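Local structure of uncharacterized protein VP1736 (Vibrio parahaemolyticus, 3LXQ) at residues T164-L168 with G195-D199; I179-N185 with E203-Y207. The protein is of unknown function but belongs to the sulfatase family of the alkaline phosphatase clan, built around a mixed beta sheet flanked by helices. One frame throughout, in Å; residues are numbered along the deposited sequence. Where two conformers were deposited one is given.

Both contacts lie in the alpha/beta part of the chain that carries the sulfatase sequence family. Going from the N terminus, the chain enters helix 165-171, continues through strand 175-180 and its following turn, runs along helix 189-195, and returns in strand 200-202. Interaction 1 joins the start of helix 165-171 to the loop after helix 189-195, closing a loop of 26 residues. Interaction 2 joins the end of strand 175-180 to the loop after strand 200-202, closing one of 17. Their segments alternate along the chain, so the loops cross; the centres of interaction 1 and interaction 2 are about 18 Å apart. Together the contacts bracket the parallel pair 175-180 and 200-202, one near its beginning and the other beyond its end.

Interaction 1: T164-L168 with G195-D199; sequences TIADL and GNGFD
A capping box at the start of helix 165-171 supplies the docking point for the loop 195-199: the hydroxyl of T164, which caps the helix, also reaches across to N196. T164 OG1 donates to N196 O at 2.7 Å, and the donor lies 31° out of the carbonyl plane. T164 OG1 in turn accepts from D167 N at 3.1 Å with an N-H...O angle of 165°, so one buried hydroxyl serves both the helix end and the loop. A chi1 of 68° puts OG1 between the backbone N and the carbonyl carbon, within reach of both partners. The reciprocal bond of the box, T164 N to D167 OD2, is weak and rests on one of two conformers of D167. Loop 195-199 links helix 189-195 to strand 200-202, which runs parallel to strand 175-180 in the central sheet. The CA atoms come nearest at D167 and G197, 3.7 Å apart, and D167 CB lies 3.4 Å from G197 CA. On one flank, T164 CG2 touches N196 CB at 3.7 Å, the two side chains crossing at about a right angle. N196 is anchored at its polar end by F162 N, which bonds to OD1, and by the carbonyls of F192 and S158, which receive ND2. The methyl of A166 meets the F198 ring obliquely, with CB 3.3 Å from CE1, while F178 of strand 175-180 also touches F198.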
ATOM      1  N   THR A 164      -8.876   0.388 -10.794  1.00 34.11           N
ATOM      2  CA  THR A 164      -8.767   0.655  -9.351  1.00 33.66           C
ATOM      3  C   THR A 164      -9.834  -0.167  -8.605  1.00 34.79           C
ATOM      4  O   THR A 164     -10.903  -0.441  -9.162  1.00 36.69           O
ATOM      5  CB  THR A 164      -8.971   2.163  -8.981  1.00 33.74           C
ATOM      6  OG1 THR A 164     -10.333   2.546  -9.230  1.00 36.73           O
ATOM      7  CG2 THR A 164      -8.029   3.076  -9.762  1.00 33.84           C
ATOM      8  N   ILE A 165      -9.568  -0.514  -7.346  1.00 34.19           N
ATOM      9  CA  ILE A 165     -10.596  -1.151  -6.516  1.00 36.26           C
ATOM     10  C   ILE A 165     -11.709  -0.161  -6.174  1.00 37.97           C
ATOM     11  O   ILE A 165     -12.803  -0.568  -5.794  1.00 40.15           O
ATOM     12  CB  ILE A 165     -10.042  -1.786  -5.209  1.00 35.44           C
ATOM     13  CG1 ILE A 165      -9.357  -0.736  -4.327  1.00 36.30           C
ATOM     14  CG2 ILE A 165      -9.105  -2.974  -5.533  1.00 35.09           C
ATOM     15  CD1 ILE A 165      -9.318  -1.108  -2.829  1.00 37.44           C
ATOM     16  N   ALA A 166     -11.418   1.135  -6.309  1.00 37.59           N
ATOM     17  CA  ALA A 166     -12.424   2.177  -6.136  1.00 39.66           C
ATOM     18  C   ALA A 166     -13.550   1.992  -7.127  1.00 41.76           C
ATOM     19  O   ALA A 166     -14.720   1.909  -6.719  1.00 44.38           O
ATOM     20  CB  ALA A 166     -11.820   3.564  -6.286  1.00 38.86           C
ATOM     21  N   ASP A 167     -13.215   1.925  -8.419  1.00 41.19           N
ATOM     22  CA  ASP A 167     -14.287   1.809  -9.401  0.50 43.69           C
ATOM     23  C   ASP A 167     -14.883   0.404  -9.448  1.00 44.52           C
ATOM     24  O   ASP A 167     -16.067   0.255  -9.807  1.00 47.02           O
ATOM     25  CB  ASP A 167     -13.903   2.362 -10.781  0.50 44.09           C
ATOM     26  CG  ASP A 167     -13.171   1.371 -11.630  0.50 43.09           C
ATOM     27  OD1 ASP A 167     -13.840   0.539 -12.283  0.50 44.70           O
ATOM     28  OD2 ASP A 167     -11.930   1.451 -11.673  0.50 41.63           O
ATOM     29  N   LEU A 168     -14.114  -0.602  -9.039  1.00 42.75           N
ATOM     30  CA  LEU A 168     -14.647  -1.966  -8.929  1.00 44.15           C
ATOM     31  C   LEU A 168     -15.739  -1.976  -7.866  1.00 45.95           C
ATOM     32  O   LEU A 168     -16.858  -2.403  -8.136  1.00 48.90           O
ATOM     33  CB  LEU A 168     -13.543  -2.996  -8.609  1.00 41.93           C
ATOM     34  CG  LEU A 168     -13.925  -4.481  -8.403  1.00 43.17           C
ATOM     35  CD1 LEU A 168     -14.652  -5.083  -9.615  1.00 46.40           C
ATOM     36  CD2 LEU A 168     -12.729  -5.340  -8.041  1.00 41.51           C
ATOM     37  N   GLY A 195     -11.141  10.674 -11.697  1.00 48.84           N
ATOM     38  CA  GLY A 195     -11.148  10.005 -12.993  1.00 49.70           C
ATOM     39  C   GLY A 195     -11.253   8.485 -12.897  1.00 49.57           C
ATOM     40  O   GLY A 195     -11.548   7.816 -13.897  1.00 50.91           O
ATOM     41  N   ASN A 196     -11.040   7.933 -11.701  1.00 54.45           N
ATOM     42  CA  ASN A 196     -10.969   6.482 -11.543  1.00 53.28           C
ATOM     43  C   ASN A 196     -11.796   5.867 -10.395  1.00 53.33           C
ATOM     44  O   ASN A 196     -11.280   5.064  -9.616  1.00 52.18           O
ATOM     45  CB  ASN A 196      -9.502   6.032 -11.442  1.00 51.21           C
ATOM     46  CG  ASN A 196      -8.732   6.240 -12.735  1.00 50.78           C
ATOM     47  OD1 ASN A 196      -8.977   5.571 -13.731  1.00 48.92           O
ATOM     48  ND2 ASN A 196      -7.773   7.164 -12.710  1.00 51.21           N
ATOM     49  N   GLY A 197     -13.067   6.244 -10.288  1.00 55.24           N
ATOM     50  CA  GLY A 197     -13.997   5.513  -9.427  1.00 56.10           C
ATOM     51  C   GLY A 197     -14.320   6.058  -8.050  1.00 55.94           C
ATOM     52  O   GLY A 197     -15.178   5.510  -7.353  1.00 57.93           O
ATOM     53  N   PHE A 198     -13.643   7.122  -7.639  1.00 54.18           N
ATOM     54  CA  PHE A 198     -13.990   7.779  -6.382  1.00 54.66           C
ATOM     55  C   PHE A 198     -15.180   8.726  -6.579  1.00 57.86           C
ATOM     56  O   PHE A 198     -15.211   9.494  -7.546  1.00 58.75           O
ATOM     57  CB  PHE A 198     -12.789   8.519  -5.797  1.00 51.95           C
ATOM     58  CG  PHE A 198     -11.762   7.616  -5.172  1.00 50.25           C
ATOM     59  CD1 PHE A 198     -10.862   6.907  -5.962  1.00 48.09           C
ATOM     60  CD2 PHE A 198     -11.685   7.484  -3.788  1.00 50.48           C
ATOM     61  CE1 PHE A 198      -9.902   6.078  -5.381  1.00 47.76           C
ATOM     62  CE2 PHE A 198     -10.731   6.654  -3.197  1.00 49.63           C
ATOM     63  CZ  PHE A 198      -9.838   5.945  -3.997  1.00 47.67           C
ATOM     64  N   ASP A 199     -16.156   8.637  -5.672  1.00 60.27           N
ATOM     65  CA  ASP A 199     -17.364   9.462  -5.714  1.00 64.21           C
ATOM     66  C   ASP A 199     -17.127  10.804  -5.032  1.00 63.96           C
ATOM     67  O   ASP A 199     -17.211  11.858  -5.661  1.00 65.24           O
ATOM     68  CB  ASP A 199     -18.540   8.760  -5.012  1.00 67.45           C
ATOM     69  CG  ASP A 199     -19.128   7.628  -5.828  1.00 70.02           C
ATOM     70  OD1 ASP A 199     -18.924   7.599  -7.058  1.00 71.07           O
ATOM     71  OD2 ASP A 199     -19.812   6.766  -5.232  1.00 72.37           O
TER

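Interaction 2: I179-N185 with E203-Y207; sequences IYGGEAN and EEKNY
With chi1 at 68° and an extended chain beyond CG, E203 carries its carboxylate across to A184, while E183, bent at chi2 (65°), brings its own alongside. The two acidic side chains point the same way, their carboxylate planes nearly perpendicular. A184 N donates to E203 OE1 at 2.8 Å, an almost straight bond, the donor lying above the carboxylate plane. E183 OE2 lies 2.6 Å from E203 OE1. E183 OE2 accepts from N185 N at 2.9 Å on its anti side, the donor tilted out of the carboxylate plane. K190 of helix 189-195 forms a salt bridge with E203 OE2 and a weak, long ion pair with E183 OE2; its positive charge would probably offset some of the negative charge gathered here. Beside this cluster the backbones meet directly, E204 N donating to G182 O at 3.0 Å, and E204 CB lies against G181 O at 3.4 Å. Farther back toward the strand, Y207 OH donates to Y180 O at 3.2 Å from well above the carbonyl plane, and its ring has that oxygen near its plane, at the edge. The same hydroxyl touches I179 CG2 at 3.6 Å, the two side chains crossing at about a right angle. L223 of helix 220-234 contacts both I179 and Y207. A backbone bond between Y180 and V202 marks the parallel pairing of strands 175-180 and 200-202. Just beyond it, the turn after the first strand meets the short 3-10 segment 204-206, an arrangement at the C-terminal ends of neighbouring parallel strands in an alpha/beta sheet of the alkaline phosphatase clan.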
ATOM      1  N   ILE A 179     -10.369  10.473   2.077  1.00 43.09           N
ATOM      2  CA  ILE A 179     -10.292  11.495   3.111  1.00 43.61           C
ATOM      3  C   ILE A 179      -8.837  11.912   3.302  1.00 41.54           C
ATOM      4  O   ILE A 179      -7.979  11.078   3.565  1.00 39.81           O
ATOM      5  CB  ILE A 179     -10.892  11.055   4.471  1.00 44.57           C
ATOM      6  CG1 ILE A 179     -12.309  10.479   4.297  1.00 47.01           C
ATOM      7  CG2 ILE A 179     -10.937  12.251   5.436  1.00 45.17           C
ATOM      8  CD1 ILE A 179     -12.926   9.920   5.606  1.00 48.40           C
ATOM      9  N   TYR A 180      -8.602  13.214   3.193  1.00 42.04           N
ATOM     10  CA  TYR A 180      -7.283  13.824   3.285  1.00 40.92           C
ATOM     11  C   TYR A 180      -7.382  15.109   4.122  1.00 42.82           C
ATOM     12  O   TYR A 180      -8.428  15.755   4.143  1.00 44.58           O
ATOM     13  CB  TYR A 180      -6.819  14.149   1.867  1.00 39.85           C
ATOM     14  CG  TYR A 180      -5.381  14.570   1.713  1.00 38.15           C
ATOM     15  CD1 TYR A 180      -4.353  13.835   2.285  1.00 35.84           C
ATOM     16  CD2 TYR A 180      -5.049  15.687   0.941  1.00 38.82           C
ATOM     17  CE1 TYR A 180      -3.040  14.212   2.128  1.00 35.66           C
ATOM     18  CE2 TYR A 180      -3.732  16.078   0.773  1.00 37.10           C
ATOM     19  CZ  TYR A 180      -2.730  15.336   1.373  1.00 36.41           C
ATOM     20  OH  TYR A 180      -1.421  15.706   1.216  1.00 35.04           O
ATOM     21  N   GLY A 181      -6.293  15.475   4.796  1.00 42.50           N
ATOM     22  CA  GLY A 181      -6.240  16.681   5.612  1.00 44.46           C
ATOM     23  C   GLY A 181      -5.836  17.977   4.902  1.00 45.41           C
ATOM     24  O   GLY A 181      -6.205  19.069   5.346  1.00 46.71           O
ATOM     25  N   GLY A 182      -5.079  17.848   3.812  1.00 44.30           N
ATOM     26  CA  GLY A 182      -4.579  18.984   3.042  1.00 44.90           C
ATOM     27  C   GLY A 182      -5.339  19.218   1.753  1.00 45.51           C
ATOM     28  O   GLY A 182      -6.545  18.973   1.683  1.00 46.64           O
ATOM     29  N   GLU A 183      -4.641  19.709   0.739  1.00 45.38           N
ATOM     30  CA  GLU A 183      -5.246  19.970  -0.561  1.00 46.91           C
ATOM     31  C   GLU A 183      -5.129  18.736  -1.449  1.00 45.53           C
ATOM     32  O   GLU A 183      -4.023  18.267  -1.735  1.00 43.44           O
ATOM     33  CB  GLU A 183      -4.594  21.194  -1.230  1.00 47.96           C
ATOM     34  CG  GLU A 183      -4.796  21.309  -2.758  1.00 50.30           C
ATOM     35  CD  GLU A 183      -6.259  21.519  -3.174  1.00 54.80           C
ATOM     36  OE1 GLU A 183      -6.718  22.689  -3.206  1.00 55.60           O
ATOM     37  OE2 GLU A 183      -6.934  20.508  -3.500  1.00 55.85           O
ATOM     38  N   ALA A 184      -6.280  18.237  -1.900  1.00 46.44           N
ATOM     39  CA  ALA A 184      -6.352  16.977  -2.647  1.00 45.65           C
ATOM     40  C   ALA A 184      -5.783  17.019  -4.075  1.00 45.02           C
ATOM     41  O   ALA A 184      -5.496  15.973  -4.650  1.00 44.03           O
ATOM     42  CB  ALA A 184      -7.785  16.441  -2.646  1.00 46.93           C
ATOM     43  N   ASN A 185      -5.626  18.214  -4.642  1.00 45.80           N
ATOM     44  CA  ASN A 185      -4.992  18.374  -5.958  1.00 45.42           C
ATOM     45  C   ASN A 185      -3.500  18.067  -5.904  1.00 43.09           C
ATOM     46  O   ASN A 185      -2.867  17.829  -6.936  1.00 42.11           O
ATOM     47  CB  ASN A 185      -5.182  19.805  -6.491  1.00 47.41           C
ATOM     48  CG  ASN A 185      -6.531  20.018  -7.198  1.00 50.46           C
ATOM     49  OD1 ASN A 185      -6.977  21.154  -7.360  1.00 52.43           O
ATOM     50  ND2 ASN A 185      -7.169  18.933  -7.631  1.00 51.06           N
ATOM     51  N   GLU A 203     -11.591  16.972   1.693  1.00 54.16           N
ATOM     52  CA  GLU A 203     -10.274  17.581   1.839  1.00 52.97           C
ATOM     53  C   GLU A 203     -10.311  18.803   2.760  1.00 53.75           C
ATOM     54  O   GLU A 203     -11.328  19.047   3.414  1.00 54.98           O
ATOM     55  CB  GLU A 203      -9.694  17.915   0.467  1.00 53.59           C
ATOM     56  CG  GLU A 203     -10.409  19.026  -0.270  1.00 56.61           C
ATOM     57  CD  GLU A 203      -9.826  19.260  -1.636  1.00 58.29           C
ATOM     58  OE1 GLU A 203      -8.647  19.673  -1.712  1.00 58.65           O
ATOM     59  OE2 GLU A 203     -10.546  19.023  -2.633  1.00 59.72           O
ATOM     60  N   GLU A 204      -9.218  19.568   2.804  1.00 53.22           N
ATOM     61  CA  GLU A 204      -9.067  20.658   3.770  1.00 54.19           C
ATOM     62  C   GLU A 204     -10.271  21.615   3.835  1.00 56.43           C
ATOM     63  O   GLU A 204     -10.706  22.000   4.923  1.00 56.80           O
ATOM     64  CB  GLU A 204      -7.767  21.445   3.521  1.00 55.01           C
ATOM     65  CG  GLU A 204      -7.344  22.298   4.716  1.00 55.80           C
ATOM     66  CD  GLU A 204      -6.008  23.014   4.527  1.00 59.09           C
ATOM     67  OE1 GLU A 204      -5.326  22.792   3.497  1.00 59.79           O
ATOM     68  OE2 GLU A 204      -5.639  23.800   5.425  1.00 59.92           O
ATOM     69  N   LYS A 205     -10.810  21.967   2.670  1.00 58.02           N
ATOM     70  CA  LYS A 205     -11.937  22.892   2.560  1.00 60.75           C
ATOM     71  C   LYS A 205     -13.214  22.407   3.270  1.00 61.54           C
ATOM     72  O   LYS A 205     -14.121  23.202   3.514  1.00 64.01           O
ATOM     73  CB  LYS A 205     -12.222  23.211   1.085  1.00 62.99           C
ATOM     74  CG  LYS A 205     -12.658  22.018   0.240  1.00 62.37           C
ATOM     75  CD  LYS A 205     -12.717  22.365  -1.240  1.00 65.42           C
ATOM     76  CE  LYS A 205     -13.508  21.314  -2.007  1.00 66.46           C
ATOM     77  NZ  LYS A 205     -13.474  21.549  -3.480  1.00 69.78           N
ATOM     78  N   ASN A 206     -13.262  21.118   3.609  1.00 59.21           N
ATOM     79  CA  ASN A 206     -14.423  20.490   4.253  1.00 60.49           C
ATOM     80  C   ASN A 206     -14.333  20.358   5.789  1.00 59.98           C
ATOM     81  O   ASN A 206     -15.261  19.843   6.412  1.00 61.58           O
ATOM     82  CB  ASN A 206     -14.697  19.094   3.645  1.00 59.86           C
ATOM     83  CG  ASN A 206     -14.846  19.115   2.123  1.00 60.40           C
ATOM     84  OD1 ASN A 206     -14.001  18.586   1.397  1.00 56.86           O
ATOM     85  ND2 ASN A 206     -15.926  19.719   1.637  1.00 64.00           N
ATOM     86  N   TYR A 207     -13.227  20.798   6.392  1.00 58.36           N
ATOM     87  CA  TYR A 207     -13.062  20.743   7.861  1.00 58.54           C
ATOM     88  C   TYR A 207     -13.512  22.026   8.561  1.00 61.14           C
ATOM     89  O   TYR A 207     -12.874  23.081   8.440  1.00 60.81           O
ATOM     90  CB  TYR A 207     -11.614  20.451   8.251  1.00 55.94           C
ATOM     91  CG  TYR A 207     -11.127  19.057   7.916  1.00 54.42           C
ATOM     92  CD1 TYR A 207     -11.030  18.074   8.906  1.00 53.81           C
ATOM     93  CD2 TYR A 207     -10.741  18.727   6.613  1.00 52.90           C
ATOM     94  CE1 TYR A 207     -10.572  16.796   8.604  1.00 52.34           C
ATOM     95  CE2 TYR A 207     -10.283  17.455   6.298  1.00 52.12           C
ATOM     96  CZ  TYR A 207     -10.205  16.491   7.297  1.00 52.07           C
ATOM     97  OH  TYR A 207      -9.742  15.238   6.982  1.00 50.38           O
TER